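Side-chain contacts in nitrogenase molybdenum-iron protein beta chain (Clostridium pasteurianum, PDB 4WES), which forms, with the alpha chain, the molybdenum-iron component of nitrogenase, which reduces dinitrogen to ammonium, and holds an [8Fe-7S] cluster shared between the two chains: residues Glu275-Leu280 with Lys286-Ser291; Gly297-Leu302 with Arg432-Ile437. All coordinates share one frame; numbering follows the deposited sequence. Where two conformers were deposited one is given.

Contact 1 of 2, residues Glu275-Leu280 with Lys286-Ser291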
ATOM      1  N   GLU B 275       7.392 -25.880  -7.781  1.00 11.00           N
ATOM      2  CA  GLU B 275       6.884 -27.266  -7.711  1.00 11.47           C
ATOM      3  C   GLU B 275       5.632 -27.456  -8.572  1.00 11.15           C
ATOM      4  O   GLU B 275       5.418 -28.518  -9.189  1.00 11.91           O
ATOM      5  CB  GLU B 275       6.606 -27.643  -6.263  1.00 11.85           C
ATOM      6  CG  GLU B 275       7.902 -27.855  -5.483  1.00 13.78           C
ATOM      7  CD  GLU B 275       7.827 -27.570  -3.982  1.00 17.06           C
ATOM      8  OE1 GLU B 275       6.717 -27.410  -3.384  1.00 17.59           O
ATOM      9  OE2 GLU B 275       8.944 -27.486  -3.378  1.00 20.65           O
ATOM     10  N   PHE B 276       4.775 -26.453  -8.633  1.00 10.90           N
ATOM     11  CA  PHE B 276       3.597 -26.468  -9.496  1.00 11.80           C
ATOM     12  C   PHE B 276       4.001 -26.483 -10.962  1.00 11.06           C
ATOM     13  O   PHE B 276       3.499 -27.318 -11.717  1.00 12.27           O
ATOM     14  CB  PHE B 276       2.718 -25.233  -9.139  1.00 11.40           C
ATOM     15  CG  PHE B 276       1.619 -24.948 -10.107  1.00 11.42           C
ATOM     16  CD1 PHE B 276       0.490 -25.748 -10.150  1.00 13.84           C
ATOM     17  CD2 PHE B 276       1.694 -23.881 -10.960  1.00 13.83           C
ATOM     18  CE1 PHE B 276      -0.536 -25.469 -11.051  1.00 14.57           C
ATOM     19  CE2 PHE B 276       0.678 -23.598 -11.857  1.00 14.33           C
ATOM     20  CZ  PHE B 276      -0.431 -24.407 -11.914  1.00 12.72           C
ATOM     21  N   ILE B 277       4.879 -25.581 -11.382  1.00 11.24           N
ATOM     22  CA  ILE B 277       5.309 -25.538 -12.779  1.00 11.75           C
ATOM     23  C   ILE B 277       5.997 -26.860 -13.160  1.00 12.52           C
ATOM     24  O   ILE B 277       5.747 -27.427 -14.242  1.00 12.72           O
ATOM     25  CB  ILE B 277       6.245 -24.348 -13.014  1.00 11.56           C
ATOM     26  CG1 ILE B 277       5.512 -23.027 -12.798  1.00 13.20           C
ATOM     27  CG2 ILE B 277       6.877 -24.376 -14.402  1.00 13.09           C
ATOM     28  CD1 ILE B 277       4.338 -22.774 -13.705  1.00 14.06           C
ATOM     29  N   MET B 278       6.842 -27.386 -12.289  1.00 12.41           N
ATOM     30  CA  MET B 278       7.514 -28.680 -12.579  1.00 12.95           C
ATOM     31  C   MET B 278       6.523 -29.817 -12.678  1.00 12.97           C
ATOM     32  O   MET B 278       6.666 -30.687 -13.546  1.00 13.95           O
ATOM     33  CB  MET B 278       8.591 -28.989 -11.548  1.00 14.07           C
ATOM     34  CG  MET B 278       9.793 -28.053 -11.585  1.00 15.07           C
ATOM     35  SD  MET B 278      10.697 -28.059 -13.115  1.00 21.68           S
ATOM     36  CE  MET B 278       9.608 -27.106 -14.176  1.00 62.49           C
ATOM     37  N   ALA B 279       5.489 -29.844 -11.822  1.00 13.44           N
ATOM     38  CA  ALA B 279       4.471 -30.884 -11.921  1.00 14.27           C
ATOM     39  C   ALA B 279       3.796 -30.810 -13.269  1.00 14.06           C
ATOM     40  O   ALA B 279       3.529 -31.856 -13.903  1.00 15.75           O
ATOM     41  CB  ALA B 279       3.449 -30.745 -10.808  1.00 14.34           C
ATOM     42  N   LEU B 280       3.462 -29.615 -13.728  1.00 14.28           N
ATOM     43  CA  LEU B 280       2.834 -29.438 -15.053  0.51 15.12           C
ATOM     44  C   LEU B 280       3.744 -29.942 -16.164  1.00 14.23           C
ATOM     45  O   LEU B 280       3.301 -30.660 -17.071  1.00 17.09           O
ATOM     46  CB  LEU B 280       2.530 -27.959 -15.299  0.51 16.72           C
ATOM     47  CG  LEU B 280       1.201 -27.327 -14.851  0.51 20.79           C
ATOM     48  CD1 LEU B 280       0.721 -27.830 -13.496  0.51 22.22           C
ATOM     49  CD2 LEU B 280       1.354 -25.809 -14.824  0.51 17.41           C
ATOM     50  N   LYS B 286       5.674 -30.798 -21.586  1.00 19.86           N
ATOM     51  CA  LYS B 286       5.698 -29.434 -22.118  1.00 20.68           C
ATOM     52  C   LYS B 286       6.818 -28.616 -21.461  1.00 20.22           C
ATOM     53  O   LYS B 286       6.991 -28.641 -20.249  1.00 19.53           O
ATOM     54  CB  LYS B 286       4.335 -28.761 -21.915  1.00 24.21           C
ATOM     55  CG  LYS B 286       3.157 -29.444 -22.605  1.00 31.67           C
ATOM     56  CD  LYS B 286       2.786 -28.817 -23.920  1.00 31.87           C
ATOM     57  CE  LYS B 286       1.810 -29.661 -24.734  1.00 40.63           C
ATOM     58  NZ  LYS B 286       0.487 -29.863 -24.089  1.00 46.93           N
ATOM     59  N   GLU B 287       7.599 -27.914 -22.284  1.00 19.25           N
ATOM     60  CA  GLU B 287       8.662 -27.056 -21.794  1.00 17.99           C
ATOM     61  C   GLU B 287       8.099 -25.778 -21.145  1.00 16.31           C
ATOM     62  O   GLU B 287       7.013 -25.315 -21.488  1.00 19.33           O
ATOM     63  CB  GLU B 287       9.588 -26.675 -22.952  1.00 24.47           C
ATOM     64  CG  GLU B 287      10.206 -27.882 -23.697  1.00 38.84           C
ATOM     65  CD  GLU B 287      11.249 -28.660 -22.897  1.00 63.71           C
ATOM     66  OE1 GLU B 287      11.989 -28.054 -22.089  1.00 61.85           O
ATOM     67  OE2 GLU B 287      11.336 -29.893 -23.096  1.00182.00           O
ATOM     68  N   VAL B 288       8.847 -25.230 -20.206  1.00 15.92           N
ATOM     69  CA  VAL B 288       8.440 -23.989 -19.551  1.00 14.74           C
ATOM     70  C   VAL B 288       8.767 -22.803 -20.476  1.00 15.10           C
ATOM     71  O   VAL B 288       9.930 -22.648 -20.891  1.00 16.93           O
ATOM     72  CB  VAL B 288       9.163 -23.810 -18.221  1.00 14.68           C
ATOM     73  CG1 VAL B 288       8.711 -22.519 -17.528  1.00 14.55           C
ATOM     74  CG2 VAL B 288       8.891 -25.009 -17.320  1.00 15.52           C
ATOM     75  N   PRO B 289       7.756 -22.012 -20.858  1.00 14.78           N
ATOM     76  CA  PRO B 289       8.014 -20.916 -21.802  1.00 15.54           C
ATOM     77  C   PRO B 289       8.786 -19.746 -21.215  1.00 15.04           C
ATOM     78  O   PRO B 289       8.855 -19.545 -19.989  1.00 14.77           O
ATOM     79  CB  PRO B 289       6.621 -20.467 -22.201  1.00 16.60           C
ATOM     80  CG  PRO B 289       5.769 -20.786 -21.015  1.00 17.01           C
ATOM     81  CD  PRO B 289       6.335 -22.070 -20.467  1.00 15.87           C
ATOM     82  N   ALA B 290       9.359 -18.954 -22.106  1.00 15.94           N
ATOM     83  CA  ALA B 290      10.194 -17.836 -21.716  1.00 16.75           C
ATOM     84  C   ALA B 290       9.449 -16.842 -20.828  1.00 13.99           C
ATOM     85  O   ALA B 290      10.038 -16.238 -19.923  1.00 14.97           O
ATOM     86  CB  ALA B 290      10.712 -17.148 -22.970  1.00 20.76           C
ATOM     87  N   SER B 291       8.151 -16.654 -21.092  1.00 14.50           N
ATOM     88  CA  SER B 291       7.387 -15.676 -20.300  1.00 13.90           C
ATOM     89  C   SER B 291       7.323 -16.035 -18.823  1.00 12.54           C
ATOM     90  O   SER B 291       7.497 -15.171 -17.961  1.00 12.71           O
ATOM     91  CB  SER B 291       5.972 -15.531 -20.869  1.00 16.63           C
ATOM     92  OG  SER B 291       5.241 -16.742 -20.770  1.00 18.29           O
TER
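Val288 sets one methyl, CG2, against two side chains of helix 270-284: it lies 3.6 Å from Ile277 CG2 and 3.8 Å from Met278 CE. Both meetings are crosswise, close to a right angle. Ile277 presents its short branch, since CG2 stands anti to the backbone N while CG1 turns beside it (chi1 -65°). Met278 starts out pointing away, but bends at chi2 and chi3 bring its CE back; a long, flexible thioether chain suits that detour. Val288 sits in an extended loop, a conformation that beta-branched residues readily adopt. Pro289 follows as the N-cap of helix 290-305, where the lack of an N-H costs little.

Further out, the turn is held by polar bonds. Thr284 OG1 is hydrogen-bonded to both Leu280 O and Lys286 N, Ser281 OG to Lys286 O, and the ammonium NZ of Lys286 to Asp195 O. Trp519 of the alpha chain packs on Ile277, Met278 and Val288 alike, making this helix-loop-helix corner part of the subunit interface. No hydrogen bond crosses between the segments, so their direct attraction comes from dispersion and the burial of methyl groups.

Contact 2 of 2, residues Gly297-Leu302 with Arg432-Ile437; sequences GQLIDL and RLVEEI
Leu302 CD2 comes near the backbone of the facing helix, 4.4 Å from Glu435 N, a looser approach than its packing on Val434, whereas the flat carboxylate of Glu435 is carried away from helix 290-305. The motif is a pair of nearly parallel packed helices, with an angle of 20° between their local directions. On the far side of the contact, Glu435 OE1 lies well out of the plane of the Arg432 guanidinium, 3.9 Å from Arg432 NH1; this long salt bridge is one of charge alone, and no N-H is aimed at the oxygen. The stronger partner of OE1 is ND2 of Asn422 from the second beta subunit, whose Tyr417 also packs on Glu435.

The helix axes come no closer than 10.5 Å, a spacing that leucine and valine side chains bridge, and their branched, wholly apolar groups suit a seam that is buried. Leu302 and Val434 reach toward each other tip to tip: CG of Leu302 and CG1 of Val434 both stand anti to their backbone N (chi1 179° and 178°). Leu299, one helical turn before Leu302, adds a looser contact, its CD1 lying 4.3 Å from Val434 CG2. Ile431 packs against both leucines.

The same turn of helix 290-305 also serves the assembly. Asp301 binds an iron(II) ion through OD2, together with Asp305 of this chain and Glu62 and the Lys61 carbonyl oxygen of the second beta subunit, while its OD1 takes a salt bridge from Lys473 of the alpha chain. Within the apolar seam, Leu302 CG lies 3.8 Å from Val434 CG1, and Leu302 CD2 is equally near Val434 CB.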
ATOM      1  N   GLY B 297      12.320 -14.928 -12.831  1.00  9.62           N
ATOM      2  CA  GLY B 297      13.527 -14.158 -12.689  1.00 10.19           C
ATOM      3  C   GLY B 297      13.325 -12.741 -12.204  1.00  8.96           C
ATOM      4  O   GLY B 297      14.207 -12.178 -11.560  1.00  9.46           O
ATOM      5  N   GLN B 298      12.172 -12.144 -12.520  1.00  8.84           N
ATOM      6  CA  GLN B 298      11.822 -10.852 -11.944  1.00  9.06           C
ATOM      7  C   GLN B 298      11.558 -10.997 -10.436  1.00  8.86           C
ATOM      8  O   GLN B 298      11.934 -10.113  -9.655  1.00  9.12           O
ATOM      9  CB  GLN B 298      10.589 -10.263 -12.629  1.00  9.16           C
ATOM     10  CG  GLN B 298      10.860  -9.808 -14.065  1.00  9.29           C
ATOM     11  CD  GLN B 298       9.575  -9.483 -14.786  1.00 10.11           C
ATOM     12  OE1 GLN B 298       8.576 -10.216 -14.679  1.00 11.30           O
ATOM     13  NE2 GLN B 298       9.577  -8.398 -15.508  1.00 12.18           N
ATOM     14  N   LEU B 299      10.887 -12.065 -10.035  1.00  8.83           N
ATOM     15  CA  LEU B 299      10.708 -12.302  -8.600  1.00  8.69           C
ATOM     16  C   LEU B 299      12.055 -12.445  -7.901  1.00  8.43           C
ATOM     17  O   LEU B 299      12.279 -11.802  -6.861  1.00  8.81           O
ATOM     18  CB  LEU B 299       9.897 -13.593  -8.405  1.00  8.59           C
ATOM     19  CG  LEU B 299       9.797 -14.052  -6.952  1.00  9.16           C
ATOM     20  CD1 LEU B 299       9.186 -13.014  -6.020  1.00  9.93           C
ATOM     21  CD2 LEU B 299       9.075 -15.389  -6.873  1.00 10.47           C
ATOM     22  N   ILE B 300      12.971 -13.220  -8.447  1.00  8.53           N
ATOM     23  CA  ILE B 300      14.295 -13.344  -7.840  1.00  9.65           C
ATOM     24  C   ILE B 300      14.979 -11.993  -7.799  1.00  8.71           C
ATOM     25  O   ILE B 300      15.607 -11.619  -6.797  1.00  9.20           O
ATOM     26  CB  ILE B 300      15.147 -14.410  -8.590  1.00 10.03           C
ATOM     27  CG1 ILE B 300      14.516 -15.803  -8.496  1.00 10.55           C
ATOM     28  CG2 ILE B 300      16.567 -14.414  -8.071  1.00 12.24           C
ATOM     29  CD1 ILE B 300      14.306 -16.329  -7.098  1.00 14.07           C
ATOM     30  N   ASP B 301      14.894 -11.244  -8.905  1.00  8.82           N
ATOM     31  CA  ASP B 301      15.466  -9.899  -8.942  1.00  8.71           C
ATOM     32  C   ASP B 301      14.954  -9.044  -7.801  1.00  8.63           C
ATOM     33  O   ASP B 301      15.718  -8.299  -7.171  1.00  9.33           O
ATOM     34  CB  ASP B 301      15.173  -9.247 -10.307  1.00  9.82           C
ATOM     35  CG  ASP B 301      16.024  -8.024 -10.554  1.00  8.99           C
ATOM     36  OD1 ASP B 301      17.190  -8.216 -10.955  1.00  9.55           O
ATOM     37  OD2 ASP B 301      15.519  -6.908 -10.360  1.00  9.24           O
ATOM     38  N   LEU B 302      13.645  -9.089  -7.563  1.00  8.56           N
ATOM     39  CA  LEU B 302      13.016  -8.283  -6.515  1.00  8.69           C
ATOM     40  C   LEU B 302      13.434  -8.763  -5.134  1.00  7.74           C
ATOM     41  O   LEU B 302      13.680  -7.946  -4.248  1.00  8.66           O
ATOM     42  CB  LEU B 302      11.514  -8.336  -6.708  1.00  8.89           C
ATOM     43  CG  LEU B 302      10.679  -7.566  -5.693  1.00  9.20           C
ATOM     44  CD1 LEU B 302      11.027  -6.102  -5.649  1.00  9.44           C
ATOM     45  CD2 LEU B 302       9.218  -7.739  -6.002  1.00 10.37           C
ATOM     46  N   ARG B 432       3.852  -9.315  -6.073  1.00  9.50           N
ATOM     47  CA  ARG B 432       2.928  -8.421  -5.385  1.00 11.12           C
ATOM     48  C   ARG B 432       3.097  -8.492  -3.884  1.00  9.79           C
ATOM     49  O   ARG B 432       3.077  -7.454  -3.188  1.00 10.36           O
ATOM     50  CB  ARG B 432       1.493  -8.750  -5.767  1.00 14.82           C
ATOM     51  CG  ARG B 432       1.134  -8.424  -7.218  1.00 23.42           C
ATOM     52  CD  ARG B 432       0.798  -6.947  -7.439  1.00 49.44           C
ATOM     53  NE  ARG B 432      -0.238  -6.436  -6.538  1.00 92.94           N
ATOM     54  CZ  ARG B 432      -0.632  -5.162  -6.466  1.00111.79           C
ATOM     55  NH1 ARG B 432      -0.097  -4.226  -7.247  1.00 75.22           N
ATOM     56  NH2 ARG B 432      -1.574  -4.820  -5.600  1.00137.33           N
ATOM     57  N   LEU B 433       3.296  -9.692  -3.339  1.00  9.54           N
ATOM     58  CA  LEU B 433       3.522  -9.859  -1.899  1.00  9.74           C
ATOM     59  C   LEU B 433       4.796  -9.168  -1.437  1.00  9.27           C
ATOM     60  O   LEU B 433       4.805  -8.512  -0.380  1.00  9.86           O
ATOM     61  CB  LEU B 433       3.557 -11.339  -1.517  1.00 10.36           C
ATOM     62  CG  LEU B 433       2.215 -12.044  -1.449  1.00 11.56           C
ATOM     63  CD1 LEU B 433       2.433 -13.543  -1.337  1.00 14.48           C
ATOM     64  CD2 LEU B 433       1.343 -11.508  -0.313  1.00 15.62           C
ATOM     65  N   VAL B 434       5.902  -9.323  -2.174  1.00  9.39           N
ATOM     66  CA  VAL B 434       7.121  -8.683  -1.745  1.00  9.54           C
ATOM     67  C   VAL B 434       7.001  -7.170  -1.773  1.00  8.90           C
ATOM     68  O   VAL B 434       7.468  -6.482  -0.868  1.00  9.18           O
ATOM     69  CB  VAL B 434       8.341  -9.125  -2.583  1.00 10.07           C
ATOM     70  CG1 VAL B 434       9.615  -8.420  -2.166  1.00 10.37           C
ATOM     71  CG2 VAL B 434       8.498 -10.650  -2.469  1.00 12.11           C
ATOM     72  N   GLU B 435       6.355  -6.634  -2.800  1.00  8.81           N
ATOM     73  CA  GLU B 435       6.092  -5.201  -2.847  1.00  8.88           C
ATOM     74  C   GLU B 435       5.262  -4.748  -1.649  1.00  8.63           C
ATOM     75  O   GLU B 435       5.593  -3.756  -1.003  1.00  9.15           O
ATOM     76  CB  GLU B 435       5.407  -4.830  -4.154  1.00 10.45           C
ATOM     77  CG  GLU B 435       5.160  -3.346  -4.250  1.00 10.22           C
ATOM     78  CD  GLU B 435       4.332  -2.892  -5.400  1.00 12.68           C
ATOM     79  OE1 GLU B 435       3.559  -3.721  -5.982  1.00 13.57           O
ATOM     80  OE2 GLU B 435       4.411  -1.687  -5.702  1.00 17.02           O
ATOM     81  N   GLU B 436       4.193  -5.482  -1.374  1.00  8.51           N
ATOM     82  CA  GLU B 436       3.334  -5.085  -0.249  1.00  9.36           C
ATOM     83  C   GLU B 436       4.050  -5.143   1.090  1.00  8.64           C
ATOM     84  O   GLU B 436       3.925  -4.239   1.918  1.00  9.47           O
ATOM     85  CB  GLU B 436       2.116  -5.991  -0.207  1.00 11.23           C
ATOM     86  CG  GLU B 436       1.018  -5.568   0.717  1.00 15.34           C
ATOM     87  CD  GLU B 436      -0.262  -6.406   0.501  1.00 26.91           C
ATOM     88  OE1 GLU B 436      -0.221  -7.564  -0.071  1.00 22.13           O
ATOM     89  OE2 GLU B 436      -1.311  -5.941   0.960  1.00 39.71           O
ATOM     90  N   ILE B 437       4.801  -6.218   1.328  1.00  8.37           N
ATOM     91  CA  ILE B 437       5.549  -6.379   2.558  1.00  8.73           C
ATOM     92  C   ILE B 437       6.566  -5.262   2.718  1.00  8.57           C
ATOM     93  O   ILE B 437       6.683  -4.640   3.788  1.00  8.80           O
ATOM     94  CB  ILE B 437       6.226  -7.775   2.596  1.00  9.17           C
ATOM     95  CG1 ILE B 437       5.187  -8.882   2.798  1.00  9.59           C
ATOM     96  CG2 ILE B 437       7.296  -7.832   3.687  1.00  9.79           C
ATOM     97  CD1 ILE B 437       5.666 -10.285   2.519  1.00 11.33           C
TER

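Overall arrangement
Following the chain from the N terminus, helix 270-284 comes after strand 261-264, an outermost strand of one parallel sheet. Contact 1 then closes a short connection of five residues and sets the residues leading into helix 290-305 against helix 270-284. Contact 2 opens later on that same helix and closes a far longer loop of 129 residues, which includes all five strands of a parallel sheet, from 314-318 to 406-408 in chain order. The two loops are in series, neither nested nor crossed, and their centres lie about 19 Å apart. Helix 290-305, used by both, links the alpha-chain interface near its N-terminal end to helix 426-448 and the iron(II) site between beta subunits.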